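Local atomic coordinates of aminotransferase class I and II (Streptococcus suis 89/1591, PDB entry 3OP7), a protein that probably transfers amino groups between amino acids and keto acids, using pyridoxal phosphate bound to a lysine as a Schiff base. Residues L57-I62 and T251-G256; L95-S100 and D242-Y247; E63-F68 and F258-A263; G26-S31 and S225-R230; V210-I215 and A235-V240. All blocks are in the same frame, centred on the assembly; numbering follows the deposited sequence. Where two conformers were deposited one is given.

Contact 1 of 5, residues L57-I62 and T251-G256. With EDO (1,2-ethanediol), chain H; SO4 (sulfate ion), chain C; SO4 (sulfate ion), chain D.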
# COMPACT_ATOMS: atom_id res chain seq x y z
N LEU A 57 8.93 -10.10 13.36
CA LEU A 57 8.50 -9.13 12.34
C LEU A 57 8.33 -9.96 11.03
O LEU A 57 8.90 -9.68 9.96
CB LEU A 57 9.53 -8.01 12.23
CG LEU A 57 9.71 -7.18 13.51
CD1 LEU A 57 10.94 -6.24 13.37
CD2 LEU A 57 8.42 -6.41 13.80
N ASN A 58 7.49 -10.99 11.14
CA ASN A 58 6.98 -11.71 9.97
C ASN A 58 5.78 -10.99 9.38
O ASN A 58 5.59 -9.80 9.67
CB ASN A 58 6.74 -13.19 10.31
CG ASN A 58 5.72 -13.39 11.47
OD1 ASN A 58 4.90 -12.56 11.72
ND2 ASN A 58 5.83 -14.59 12.16
N TYR A 59 4.98 -11.62 8.53
CA TYR A 59 3.81 -10.95 7.98
C TYR A 59 2.71 -10.67 9.03
O TYR A 59 1.87 -9.81 8.83
CB TYR A 59 3.26 -11.68 6.75
CG TYR A 59 4.14 -11.47 5.53
CD1 TYR A 59 4.01 -10.31 4.74
CD2 TYR A 59 5.12 -12.37 5.19
CE1 TYR A 59 4.85 -10.13 3.62
CE2 TYR A 59 5.94 -12.16 4.10
CZ TYR A 59 5.76 -11.01 3.31
OH TYR A 59 6.57 -10.81 2.19
N GLY A 60 2.76 -11.37 10.16
CA GLY A 60 1.93 -11.03 11.31
C GLY A 60 0.47 -11.31 11.04
O GLY A 60 0.12 -12.31 10.42
N TRP A 61 -0.38 -10.43 11.52
CA TRP A 61 -1.81 -10.53 11.33
C TRP A 61 -2.16 -9.99 9.94
O TRP A 61 -2.25 -8.77 9.70
CB TRP A 61 -2.56 -9.71 12.37
CG TRP A 61 -2.40 -10.19 13.77
CD1 TRP A 61 -1.64 -9.63 14.75
CD2 TRP A 61 -3.02 -11.33 14.35
NE1 TRP A 61 -1.77 -10.34 15.92
CE2 TRP A 61 -2.59 -11.40 15.70
CE3 TRP A 61 -3.88 -12.32 13.86
CZ2 TRP A 61 -3.01 -12.40 16.56
CZ3 TRP A 61 -4.30 -13.32 14.73
CH2 TRP A 61 -3.86 -13.34 16.05
N ILE A 62 -2.44 -10.89 9.04
CA ILE A 62 -2.67 -10.55 7.66
C ILE A 62 -3.82 -9.57 7.56
O ILE A 62 -3.75 -8.58 6.80
CB ILE A 62 -2.86 -11.85 6.79
CG1 ILE A 62 -1.57 -12.66 6.76
CG2 ILE A 62 -3.36 -11.51 5.40
CD1 ILE A 62 -0.37 -12.02 5.99
N THR A 251 -1.82 -5.11 -3.65
CA THR A 251 -1.58 -3.76 -3.18
C THR A 251 -0.76 -3.61 -1.90
O THR A 251 -0.05 -2.61 -1.74
CB THR A 251 -2.94 -3.06 -2.98
OG1 THR A 251 -3.64 -3.72 -1.93
CG2 THR A 251 -3.76 -3.12 -4.34
N MSE A 252 -0.88 -4.55 -0.95
CA MSE A 252 -0.27 -4.36 0.34
C MSE A 252 0.28 -5.65 1.00
O MSE A 252 1.25 -5.56 1.73
CB MSE A 252 -1.24 -3.66 1.28
CG MSE A 252 -2.46 -4.42 1.52
SE MSE A 252 -3.77 -3.71 2.69
CE MSE A 252 -4.53 -2.65 1.23
N ILE A 253 -0.35 -6.79 0.72
CA ILE A 253 -0.31 -8.06 1.55
C ILE A 253 -0.94 -7.85 2.94
O ILE A 253 -1.93 -8.53 3.30
CB ILE A 253 1.08 -8.71 1.66
CG1 ILE A 253 1.66 -8.98 0.27
CG2 ILE A 253 0.97 -10.03 2.51
CD1 ILE A 253 3.03 -9.62 0.26
N CYS A 254 -0.34 -6.95 3.70
CA CYS A 254 -0.78 -6.61 5.03
C CYS A 254 -0.12 -5.28 5.44
O CYS A 254 0.81 -4.76 4.80
CB CYS A 254 -0.38 -7.73 6.01
SG CYS A 254 1.30 -8.10 5.96
N ALA A 255 -0.59 -4.77 6.55
CA ALA A 255 0.02 -3.63 7.17
C ALA A 255 1.04 -4.09 8.17
O ALA A 255 1.23 -5.33 8.36
CB ALA A 255 -1.08 -2.82 7.87
N GLY A 256 1.75 -3.16 8.82
CA GLY A 256 2.92 -3.59 9.61
C GLY A 256 2.60 -4.17 10.99
O GLY A 256 1.57 -3.87 11.56
C1 EDO H . -2.27 -14.41 10.62
O1 EDO H . -3.11 -13.79 9.67
C2 EDO H . -3.01 -15.61 11.22
O2 EDO H . -4.41 -15.37 11.26
S SO4 C . 8.69 -16.87 10.65
O1 SO4 C . 9.58 -17.79 11.31
O2 SO4 C . 9.27 -16.26 9.44
O3 SO4 C . 7.36 -17.31 10.33
O4 SO4 C . 8.52 -15.92 11.71
S SO4 D . 3.87 -15.23 15.49
O1 SO4 D . 5.08 -16.10 15.65
O2 SO4 D . 3.66 -15.02 14.03
O3 SO4 D . 2.70 -16.00 15.96
O4 SO4 D . 4.09 -13.94 16.23
O HOH W 1 2.79 -7.33 9.09
O HOH W 2 0.86 -7.48 10.37
O HOH W 3 -2.81 -5.96 7.90
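Two loops meet here without regular structure, coming closest at Ile62 and Cys254, whose CA atoms lie 5.1 Å apart. They belong to the dimer interface of a PLP-dependent aminotransferase of class I and II. Tyr59 reaches the active site of the second subunit, where its OH is hydrogen-bonded to the lysine-PLP adduct. The CD1-CE1 side of its ring meets Ile253 and Cys254. Cys254 SG lies in the ring plane at the edge, 3.7 Å from Tyr59 CD1, a sulfur-aromatic contact. The Ile253 and Tyr59 side chains cross obliquely, with Ile253 CG2 3.8 Å from Tyr59 CD1. The chi1 of Cys254 (55°) sets SG between the backbone N and the carbonyl carbon, 3.4 Å from Tyr59 O. Ile62 turns its CG2 to Ile253 O, and its carbonyl O sits 3.6 Å from Cys254 CB. Arg230 of the second subunit grips the carbonyls of Met252 and Cys254. Asn58 ND2 donates to two sulfate ions, probably from the crystallisation liquor, one also binding Ser31 of the second subunit. Waters 1 and 2 bridge Tyr59 O and Ala255 O. Water 3 lies 3.0 Å from Ile62 O and accepts from Ala255 N at 2.9 Å.

Contact 2 of 5, residues L95-S100 and D242-Y247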
# COMPACT_ATOMS: atom_id res chain seq x y z
N LEU A 95 -8.18 2.12 -2.35
CA LEU A 95 -7.62 1.41 -3.48
C LEU A 95 -8.10 -0.03 -3.49
O LEU A 95 -8.47 -0.57 -4.54
CB LEU A 95 -6.10 1.42 -3.42
CG LEU A 95 -5.42 0.64 -4.56
CD1 LEU A 95 -5.86 1.12 -5.94
CD2 LEU A 95 -3.92 0.68 -4.37
N LEU A 96 -8.04 -0.70 -2.35
CA LEU A 96 -8.47 -2.11 -2.29
C LEU A 96 -9.94 -2.26 -2.73
O LEU A 96 -10.28 -3.18 -3.50
CB LEU A 96 -8.33 -2.64 -0.89
CG LEU A 96 -8.79 -4.09 -0.64
CD1 LEU A 96 -8.02 -5.08 -1.55
CD2 LEU A 96 -8.64 -4.43 0.87
N VAL A 97 -10.80 -1.37 -2.25
CA VAL A 97 -12.24 -1.43 -2.61
C VAL A 97 -12.41 -1.28 -4.13
O VAL A 97 -13.03 -2.13 -4.81
CB VAL A 97 -13.08 -0.39 -1.88
CG1 VAL A 97 -14.57 -0.34 -2.41
CG2 VAL A 97 -13.07 -0.72 -0.38
N LEU A 98 -11.83 -0.22 -4.68
CA LEU A 98 -12.03 0.11 -6.09
C LEU A 98 -11.37 -0.90 -7.00
O LEU A 98 -11.95 -1.37 -7.98
CB LEU A 98 -11.55 1.56 -6.33
CG LEU A 98 -12.35 2.61 -5.54
CD1 LEU A 98 -11.57 3.92 -5.43
CD2 LEU A 98 -13.71 2.84 -6.21
N TYR A 99 -10.16 -1.26 -6.67
CA TYR A 99 -9.45 -2.19 -7.52
C TYR A 99 -10.13 -3.57 -7.53
O TYR A 99 -10.16 -4.25 -8.58
CB TYR A 99 -8.01 -2.25 -7.05
CG TYR A 99 -6.99 -2.70 -8.05
CD1 TYR A 99 -7.19 -2.60 -9.41
CD2 TYR A 99 -5.81 -3.25 -7.63
CE1 TYR A 99 -6.24 -3.05 -10.33
CE2 TYR A 99 -4.85 -3.68 -8.55
CZ TYR A 99 -5.07 -3.57 -9.89
OH TYR A 99 -4.11 -4.04 -10.77
N SER A 100 -10.68 -4.00 -6.40
CA SER A 100 -11.31 -5.31 -6.27
C SER A 100 -12.64 -5.33 -7.02
O SER A 100 -12.98 -6.35 -7.68
CB SER A 100 -11.56 -5.63 -4.78
OG SER A 100 -10.34 -5.86 -4.10
N ASP A 242 -15.53 -10.73 1.85
CA ASP A 242 -14.98 -11.97 1.25
C ASP A 242 -14.34 -11.77 -0.11
O ASP A 242 -13.39 -12.48 -0.44
CB ASP A 242 -16.06 -13.04 1.08
CG ASP A 242 -16.27 -13.89 2.33
OD1 ASP A 242 -15.39 -13.89 3.20
OD2 ASP A 242 -17.34 -14.57 2.41
N ILE A 243 -14.87 -10.85 -0.93
CA ILE A 243 -14.23 -10.54 -2.21
C ILE A 243 -12.89 -9.87 -2.00
O ILE A 243 -11.84 -10.33 -2.50
CB ILE A 243 -15.12 -9.67 -3.08
CG1 ILE A 243 -16.38 -10.42 -3.52
CG2 ILE A 243 -14.35 -9.17 -4.28
CD1 ILE A 243 -17.44 -9.53 -4.17
N LEU A 244 -12.89 -8.85 -1.16
CA LEU A 244 -11.68 -8.02 -0.95
C LEU A 244 -10.50 -8.83 -0.46
O LEU A 244 -9.38 -8.52 -0.77
CB LEU A 244 -11.95 -6.88 0.01
CG LEU A 244 -13.08 -5.91 -0.33
CD1 LEU A 244 -13.16 -4.68 0.64
CD2 LEU A 244 -13.08 -5.40 -1.75
N ARG A 245 -10.76 -9.86 0.35
CA ARG A 245 -9.69 -10.63 0.98
C ARG A 245 -8.76 -11.31 -0.01
O ARG A 245 -7.65 -11.69 0.35
CB ARG A 245 -10.25 -11.74 1.85
CG ARG A 245 -10.91 -11.33 3.11
CD ARG A 245 -11.09 -12.60 3.91
NE ARG A 245 -11.28 -12.23 5.28
CZ ARG A 245 -12.48 -12.07 5.80
NH1 ARG A 245 -13.54 -12.34 5.04
NH2 ARG A 245 -12.62 -11.68 7.05
N ASP A 246 -9.24 -11.50 -1.23
CA ASP A 246 -8.49 -12.20 -2.24
C ASP A 246 -7.69 -11.28 -3.17
O ASP A 246 -7.11 -11.77 -4.15
CB ASP A 246 -9.42 -13.09 -3.05
CG ASP A 246 -9.93 -14.31 -2.25
OD1 ASP A 246 -9.22 -14.84 -1.33
OD2 ASP A 246 -11.06 -14.73 -2.57
N TYR A 247 -7.69 -9.98 -2.88
CA TYR A 247 -6.98 -8.99 -3.71
C TYR A 247 -5.92 -8.18 -2.97
O TYR A 247 -5.18 -7.40 -3.59
CB TYR A 247 -7.97 -8.02 -4.35
CG TYR A 247 -8.89 -8.71 -5.31
CD1 TYR A 247 -8.53 -8.88 -6.65
CD2 TYR A 247 -10.09 -9.24 -4.87
CE1 TYR A 247 -9.37 -9.55 -7.52
CE2 TYR A 247 -10.93 -9.90 -5.71
CZ TYR A 247 -10.57 -10.06 -7.04
OH TYR A 247 -11.43 -10.77 -7.86
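Leu244 and Tyr247 pack against Leu96, Val97 and Ser100. Leu244 sends its two methyls to different partners. Its CD2 presses on Ser100 CB at 3.4 Å, tighter than usual van der Waals contact, while its CD1 meets Val97 CG2 at 4.1 Å. Leu96 has CG anti to the backbone N (chi1 178°), and its CD1 reaches Leu244 O at 3.8 Å and the backbone of Tyr247. Helix 89-101 is thus joined to the C-terminal part of helix 238-244 and the residues after it. Both Leu96 and Leu244 also touch strand 84-87, which belongs to the large mixed sheet of the aminotransferase fold. The aromatic part is a ring face: Ser100 CA stands 4.3 Å above the plane of Tyr247, offset toward the rim. Ser100 OG comes 3.2 Å from Tyr247 CB. No hydrogen bond crosses between the two segments. Ser100 OG donates instead to Leu96 O at 2.7 Å, and Ser100 N reaches the same oxygen from the opposite face of its plane. Tyr247 OH is hydrogen-bonded to Gly1 N of the second subunit.

Contact 3 of 5, residues E63-F68 and F258-A263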
# COMPACT_ATOMS: atom_id res chain seq x y z
N GLU A 63 -4.88 -9.78 8.33
CA GLU A 63 -6.04 -8.93 8.16
C GLU A 63 -6.23 -7.92 9.26
O GLU A 63 -7.25 -7.27 9.30
CB GLU A 63 -7.27 -9.77 8.10
CG GLU A 63 -7.22 -10.65 6.87
CD GLU A 63 -8.46 -11.46 6.67
OE1 GLU A 63 -9.30 -11.55 7.56
OE2 GLU A 63 -8.57 -12.05 5.58
N GLY A 64 -5.23 -7.81 10.12
CA GLY A 64 -5.33 -7.06 11.37
C GLY A 64 -5.59 -8.00 12.55
O GLY A 64 -6.23 -9.06 12.42
N SER A 65 -5.12 -7.59 13.72
CA SER A 65 -5.21 -8.38 14.92
C SER A 65 -6.64 -8.54 15.37
O SER A 65 -7.52 -7.72 15.00
CB SER A 65 -4.40 -7.73 16.04
OG SER A 65 -4.87 -6.43 16.34
N PRO A 66 -6.90 -9.54 16.19
CA PRO A 66 -8.27 -9.69 16.70
C PRO A 66 -8.71 -8.48 17.52
O PRO A 66 -9.89 -8.07 17.48
CB PRO A 66 -8.16 -10.96 17.55
CG PRO A 66 -7.07 -11.75 16.89
CD PRO A 66 -6.08 -10.73 16.49
N ALA A 67 -7.77 -7.88 18.24
CA ALA A 67 -8.10 -6.68 19.05
C ALA A 67 -8.42 -5.49 18.13
O ALA A 67 -9.35 -4.75 18.37
CB ALA A 67 -6.93 -6.32 19.99
N PHE A 68 -7.63 -5.34 17.06
CA PHE A 68 -7.91 -4.32 16.03
C PHE A 68 -9.31 -4.50 15.44
O PHE A 68 -10.13 -3.58 15.42
CB PHE A 68 -6.85 -4.38 14.93
CG PHE A 68 -7.13 -3.46 13.80
CD1 PHE A 68 -6.75 -2.13 13.88
CD2 PHE A 68 -7.74 -3.93 12.64
CE1 PHE A 68 -7.00 -1.27 12.80
CE2 PHE A 68 -8.03 -3.04 11.54
CZ PHE A 68 -7.65 -1.72 11.63
N PHE A 258 4.30 -3.59 13.97
CA PHE A 258 4.34 -2.52 14.97
C PHE A 258 3.16 -1.63 14.73
O PHE A 258 2.52 -1.17 15.67
CB PHE A 258 5.63 -1.72 14.85
CG PHE A 258 5.64 -0.41 15.56
CD1 PHE A 258 5.17 0.72 14.92
CD2 PHE A 258 6.14 -0.28 16.86
CE1 PHE A 258 5.21 1.95 15.54
CE2 PHE A 258 6.16 0.98 17.48
CZ PHE A 258 5.72 2.07 16.80
N ASP A 259 2.86 -1.40 13.46
CA ASP A 259 1.76 -0.48 13.11
C ASP A 259 0.40 -0.95 13.70
O ASP A 259 -0.38 -0.20 14.30
CB ASP A 259 1.72 -0.28 11.60
CG ASP A 259 3.02 0.26 11.03
OD1 ASP A 259 3.71 1.03 11.73
OD2 ASP A 259 3.33 -0.11 9.85
N ASP A 260 0.10 -2.24 13.52
CA ASP A 260 -1.06 -2.85 14.12
C ASP A 260 -1.03 -2.81 15.67
O ASP A 260 -2.06 -2.62 16.30
CB ASP A 260 -1.25 -4.28 13.59
CG ASP A 260 -2.27 -5.07 14.41
OD1 ASP A 260 -3.47 -5.03 14.11
OD2 ASP A 260 -1.81 -5.75 15.35
N LEU A 261 0.13 -3.03 16.28
CA LEU A 261 0.28 -2.97 17.75
C LEU A 261 -0.10 -1.59 18.27
O LEU A 261 -0.85 -1.47 19.25
CB LEU A 261 1.72 -3.28 18.15
CG LEU A 261 2.12 -4.41 19.09
CD1 LEU A 261 3.24 -3.88 19.98
CD2 LEU A 261 0.97 -5.08 19.92
N VAL A 262 0.42 -0.55 17.63
CA VAL A 262 0.07 0.83 18.01
C VAL A 262 -1.41 1.06 17.76
O VAL A 262 -2.08 1.68 18.59
CB VAL A 262 0.92 1.90 17.27
CG1 VAL A 262 0.44 3.32 17.62
CG2 VAL A 262 2.43 1.70 17.60
N ALA A 263 -1.93 0.53 16.66
CA ALA A 263 -3.36 0.74 16.35
C ALA A 263 -4.23 0.12 17.46
O ALA A 263 -5.22 0.70 17.83
CB ALA A 263 -3.73 0.13 14.98
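Ser65 and Asp260 carry the polar half of this contact, and Phe68 with Ala263 the apolar half. Asp260 projects from helix 257-268 with CG anti to the backbone N (chi1 167°), as does Phe68 from helix 66-73, and the two side chains are thereby brought together. Asp260 OD1 receives two bonds from Ser65. The backbone N donates at 3.1 Å in a nearly straight bond, but from above the carboxylate plane. The hydroxyl OG donates at 3.0 Å and uses the syn lone pair, on the side of the other oxygen.

Ser65 is the N-cap of helix 66-73. Its chi1 of 59° places OG between the backbone N and the carbonyl carbon. From there OG accepts from Phe68 N at 3.1 Å while donating to Asp260. Phe68 leaves the first turn of the same helix toward helix 257-268. Its CB lies 3.5 Å from Asp260 OD1, and its CD1 packs on Ala263 CB at 3.9 Å. The ring and carboxylate planes are 58° apart. Phe68 also touches Ile84 and Gln86 of strand 84-87, at the border of the large sheet.

Outside the two segments, Gln86 NE2 is also hydrogen-bonded to OD1, and Gln264 NE2 to OD2. The buried carboxylate is therefore met by several donors. This network is consistent with a charged Asp260, whose negative charge would also suit the N-terminal end of helix 66-73. Ser65, through its N and OG, thus couples the helix cap to the neighbouring helix.

Contact 4 of 5, residues G26-S31 and S225-R230. With SO4 (sulfate ion), chain B.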
# COMPACT_ATOMS: atom_id res chain seq x y z
N GLY A 26 -1.38 20.99 5.36
CA GLY A 26 -1.78 19.64 5.84
C GLY A 26 -3.17 19.72 6.46
O GLY A 26 -3.49 20.70 7.15
N VAL A 27 -3.97 18.69 6.26
CA VAL A 27 -5.35 18.63 6.75
C VAL A 27 -5.55 17.51 7.79
O VAL A 27 -6.65 16.96 7.95
CB VAL A 27 -6.35 18.48 5.58
CG1 VAL A 27 -6.51 19.82 4.84
CG2 VAL A 27 -5.93 17.33 4.64
N SER A 28 -4.49 17.25 8.56
CA SER A 28 -4.59 16.35 9.68
C SER A 28 -4.67 17.16 10.99
O SER A 28 -4.79 18.40 10.98
CB SER A 28 -3.40 15.37 9.68
OG SER A 28 -3.78 14.23 10.43
N ILE A 29 -4.67 16.45 12.11
CA ILE A 29 -4.70 17.11 13.44
C ILE A 29 -3.34 16.77 14.07
O ILE A 29 -2.99 15.57 14.06
CB ILE A 29 -5.82 16.56 14.32
CG1 ILE A 29 -7.21 16.78 13.66
CG2 ILE A 29 -5.72 17.21 15.75
CD1 ILE A 29 -8.44 16.10 14.38
N SER A 30 -2.61 17.76 14.57
CA SER A 30 -1.28 17.62 15.20
C SER A 30 -1.00 16.20 15.66
O SER A 30 -1.63 15.70 16.58
CB SER A 30 -1.13 18.54 16.40
OG SER A 30 -1.28 19.90 16.00
N SER A 31 -0.04 15.56 15.01
CA SER A 31 0.26 14.15 15.23
C SER A 31 0.74 13.85 16.65
O SER A 31 1.32 14.70 17.34
CB SER A 31 1.35 13.72 14.26
OG SER A 31 2.58 14.34 14.61
N SER A 225 -4.77 11.20 14.75
CA SER A 225 -3.43 11.80 14.84
C SER A 225 -2.27 10.80 14.76
O SER A 225 -1.19 11.04 15.32
CB SER A 225 -3.32 12.64 16.11
OG SER A 225 -4.24 13.74 16.10
N LEU A 226 -2.47 9.71 14.01
CA LEU A 226 -1.45 8.68 13.83
C LEU A 226 -1.22 8.31 12.36
O LEU A 226 -1.13 7.11 12.01
CB LEU A 226 -1.81 7.44 14.66
CG LEU A 226 -1.80 7.65 16.16
CD1 LEU A 226 -2.70 6.61 16.85
CD2 LEU A 226 -0.35 7.67 16.74
N PRO A 227 -1.01 9.31 11.48
CA PRO A 227 -0.75 8.95 10.08
C PRO A 227 0.48 8.03 9.88
O PRO A 227 0.53 7.19 8.94
CB PRO A 227 -0.56 10.31 9.37
CG PRO A 227 -0.56 11.32 10.40
CD PRO A 227 -1.05 10.77 11.70
N GLY A 228 1.48 8.19 10.75
CA GLY A 228 2.80 7.52 10.60
C GLY A 228 2.85 6.02 10.85
O GLY A 228 3.86 5.42 10.62
N ILE A 229 1.76 5.44 11.32
CA ILE A 229 1.65 3.98 11.38
C ILE A 229 0.97 3.38 10.13
O ILE A 229 0.99 2.15 9.94
CB ILE A 229 0.96 3.49 12.67
CG1 ILE A 229 -0.51 3.95 12.75
CG2 ILE A 229 1.78 3.93 13.90
CD1 ILE A 229 -1.28 3.46 14.02
N ARG A 230 0.38 4.20 9.26
CA ARG A 230 -0.24 3.75 8.03
C ARG A 230 -1.28 2.60 8.32
O ARG A 230 -1.14 1.47 7.83
CB ARG A 230 0.80 3.34 6.97
CG ARG A 230 1.97 4.24 6.75
CD ARG A 230 1.65 5.68 6.39
NE ARG A 230 0.76 5.79 5.26
CZ ARG A 230 -0.46 6.28 5.27
NH1 ARG A 230 -0.96 6.84 6.36
NH2 ARG A 230 -1.16 6.31 4.14
S SO4 B . 2.43 17.41 12.81
O1 SO4 B . 2.36 18.38 13.89
O2 SO4 B . 1.14 16.77 12.53
O3 SO4 B . 3.02 17.82 11.57
O4 SO4 B . 3.38 16.51 13.39
O HOH W 4 -5.06 13.51 12.64
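This contact belongs to the loop after the cofactor lysine, Lys222, which carries PLP in a fold-type I aminotransferase. Segment 225-230 follows that lysine, and segment 26-31 runs beside it. Ser225 OG donates to Ile29 O at 3.0 Å, coming from above the carbonyl plane, 60° out of it. Ser225 CB lies 3.5 Å from Ser30 O, and Ser31 CA makes a CA-H...O contact with Ser225 O at 3.4 Å. The chi1 of Ser225 (-63°) puts OG beside its own backbone N, and Asn277 ND2 is also hydrogen-bonded to this hydroxyl. Water 4 joins the backbones by accepting from Ile29 N, and weakly from Ser225 N. At Ser31 a sulfate ion, probably from the crystallisation liquor, is bound by N and, in one of two conformers, by OG. Within segment 225-230, Arg230 NH1 donates to Pro227 O at 3.0 Å in a nearly straight bond (172°), in the guanidinium plane and on a carbonyl lone pair. NH1 is also hydrogen-bonded to phosphate oxygen OP3 of the PLP adduct. The positive guanidinium would be expected to steady the phosphate, while Pro227 O and the carbonyls of Met252 and Cys254 of the second subunit orient the guanidinium.

Contact 5 of 5, residues V210-I215 and A235-V240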
# COMPACT_ATOMS: atom_id res chain seq x y z
N VAL A 210 -26.32 2.76 7.76
CA VAL A 210 -27.57 3.07 7.07
C VAL A 210 -27.83 2.24 5.82
O VAL A 210 -28.92 2.37 5.24
CB VAL A 210 -27.69 4.58 6.75
CG1 VAL A 210 -27.84 5.42 8.04
CG2 VAL A 210 -26.56 5.08 5.91
N TYR A 211 -26.87 1.42 5.40
CA TYR A 211 -26.98 0.65 4.15
C TYR A 211 -26.15 -0.61 4.19
O TYR A 211 -24.93 -0.55 4.41
CB TYR A 211 -26.50 1.53 2.99
CG TYR A 211 -26.76 1.04 1.57
CD1 TYR A 211 -27.92 0.32 1.24
CD2 TYR A 211 -25.91 1.39 0.56
CE1 TYR A 211 -28.19 -0.06 -0.08
CE2 TYR A 211 -26.13 0.99 -0.75
CZ TYR A 211 -27.28 0.27 -1.06
OH TYR A 211 -27.52 -0.11 -2.34
N ASP A 212 -26.80 -1.74 3.91
CA ASP A 212 -26.11 -3.05 3.82
C ASP A 212 -25.03 -3.07 2.78
O ASP A 212 -24.02 -3.79 2.90
CB ASP A 212 -27.06 -4.20 3.43
CG ASP A 212 -26.40 -5.59 3.55
OD1 ASP A 212 -26.25 -6.03 4.72
OD2 ASP A 212 -26.01 -6.24 2.52
N LYS A 213 -25.24 -2.32 1.70
CA LYS A 213 -24.21 -2.24 0.63
C LYS A 213 -23.36 -0.95 0.74
O LYS A 213 -22.75 -0.48 -0.23
CB LYS A 213 -24.89 -2.35 -0.74
CG LYS A 213 -25.14 -3.77 -1.19
CD LYS A 213 -25.98 -3.81 -2.50
CE LYS A 213 -25.40 -4.86 -3.45
NZ LYS A 213 -26.30 -5.18 -4.62
N GLY A 214 -23.29 -0.39 1.96
CA GLY A 214 -22.40 0.71 2.27
C GLY A 214 -21.04 0.11 2.61
O GLY A 214 -20.99 -0.87 3.36
N ILE A 215 -19.98 0.72 2.09
CA ILE A 215 -18.58 0.24 2.26
C ILE A 215 -17.88 1.44 2.91
O ILE A 215 -17.78 2.52 2.29
CB ILE A 215 -17.90 -0.12 0.93
CG1 ILE A 215 -18.66 -1.24 0.21
CG2 ILE A 215 -16.40 -0.50 1.17
CD1 ILE A 215 -18.17 -1.48 -1.21
N ALA A 235 -14.76 -1.45 6.28
CA ALA A 235 -15.87 -2.13 6.92
C ALA A 235 -16.91 -2.35 5.83
O ALA A 235 -17.29 -1.42 5.16
CB ALA A 235 -16.45 -1.32 8.06
N ALA A 236 -17.34 -3.58 5.62
CA ALA A 236 -18.31 -3.86 4.56
C ALA A 236 -19.15 -5.07 4.93
O ALA A 236 -18.87 -5.75 5.92
CB ALA A 236 -17.58 -4.11 3.25
N ASN A 237 -20.19 -5.36 4.15
CA ASN A 237 -20.91 -6.63 4.38
C ASN A 237 -20.04 -7.87 4.17
O ASN A 237 -18.94 -7.80 3.61
CB ASN A 237 -22.23 -6.73 3.61
CG ASN A 237 -22.05 -6.87 2.11
OD1 ASN A 237 -21.17 -7.59 1.63
ND2 ASN A 237 -22.99 -6.28 1.34
N HIS A 238 -20.55 -9.02 4.61
CA HIS A 238 -19.75 -10.28 4.55
C HIS A 238 -19.37 -10.63 3.12
O HIS A 238 -18.25 -11.10 2.87
CB HIS A 238 -20.54 -11.45 5.15
CG HIS A 238 -19.82 -12.77 5.10
ND1 HIS A 238 -18.74 -13.06 5.90
CD2 HIS A 238 -20.02 -13.87 4.33
CE1 HIS A 238 -18.31 -14.29 5.64
NE2 HIS A 238 -19.07 -14.80 4.69
N GLN A 239 -20.28 -10.40 2.16
CA GLN A 239 -20.00 -10.75 0.77
C GLN A 239 -18.86 -9.89 0.21
O GLN A 239 -17.91 -10.41 -0.42
CB GLN A 239 -21.26 -10.57 -0.08
CG GLN A 239 -22.33 -11.64 0.14
CD GLN A 239 -23.68 -11.21 -0.40
OE1 GLN A 239 -24.15 -10.10 -0.11
NE2 GLN A 239 -24.31 -12.06 -1.21
N VAL A 240 -18.94 -8.58 0.42
CA VAL A 240 -17.88 -7.69 -0.06
C VAL A 240 -16.55 -8.00 0.62
O VAL A 240 -15.49 -8.11 -0.04
CB VAL A 240 -18.24 -6.21 0.14
CG1 VAL A 240 -16.98 -5.31 -0.08
CG2 VAL A 240 -19.41 -5.84 -0.86
O HOH W 5 -21.19 -3.55 2.36
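Asn237 ND2 donates to Asp212 O at 3.1 Å, from above the carbonyl plane and with an N-H...O angle of 144°. In one of two Asp212 conformers the same nitrogen makes a weak bond to OD2. There the two side chains cross at about a right angle, with carboxylate and amide planes 29° apart. Lys213 lies alongside Asn237, pointing the same way, with its CG near ND2. Water 5 bridges the backbones: it donates to Asp212 O and Gly214 O and accepts from Asn237 N at 2.7 Å. Asn237 is the N-cap of helix 238-244. Its chi1 of 70° turns CG between the backbone N and the carbonyl carbon, and OD1 then accepts from Val240 N at 2.7 Å, nearly along the C=O axis. The other partner, Asp212, sits in a type I beta turn from Tyr211 to Gly214 that leads into strand 214-219. That strand is antiparallel to strand 232-235 in the large mixed sheet. Ile215 CA meets Ala235 O at 3.6 Å in a CA-H...O contact. On the apolar side, Ile215 CD1 meets Val240 CG1 at 4.2 Å. Farther out, Ile215 touches Val97 and Leu101 of helix 89-101, and Val240 touches Tyr189 of strand 189-193.

How the contacts relate
From the N terminus, contact 4 opens first, with segment 26-31, and closes at 225-230, beyond the cofactor lysine. Segments 57-62 and 63-68 follow and close with 251-256 and 258-263, so contacts 1 and 3 cross each other, and both cross contact 4. Contact 2 runs from 95-100 to 242-247, within the spans of contacts 1 and 3, but crosses contact 4. Contact 5, 210-215 with 235-240, is the shortest span: it falls inside contacts 1, 2 and 3 and crosses contact 4. Contacts 2 and 5 tie helix 238-244 to helix 89-101 and the large sheet. Contact 3 joins helices 66-73 and 257-268, and Ile229 packs contact 4 against the latter. Contacts 1 to 4 also touch the second subunit.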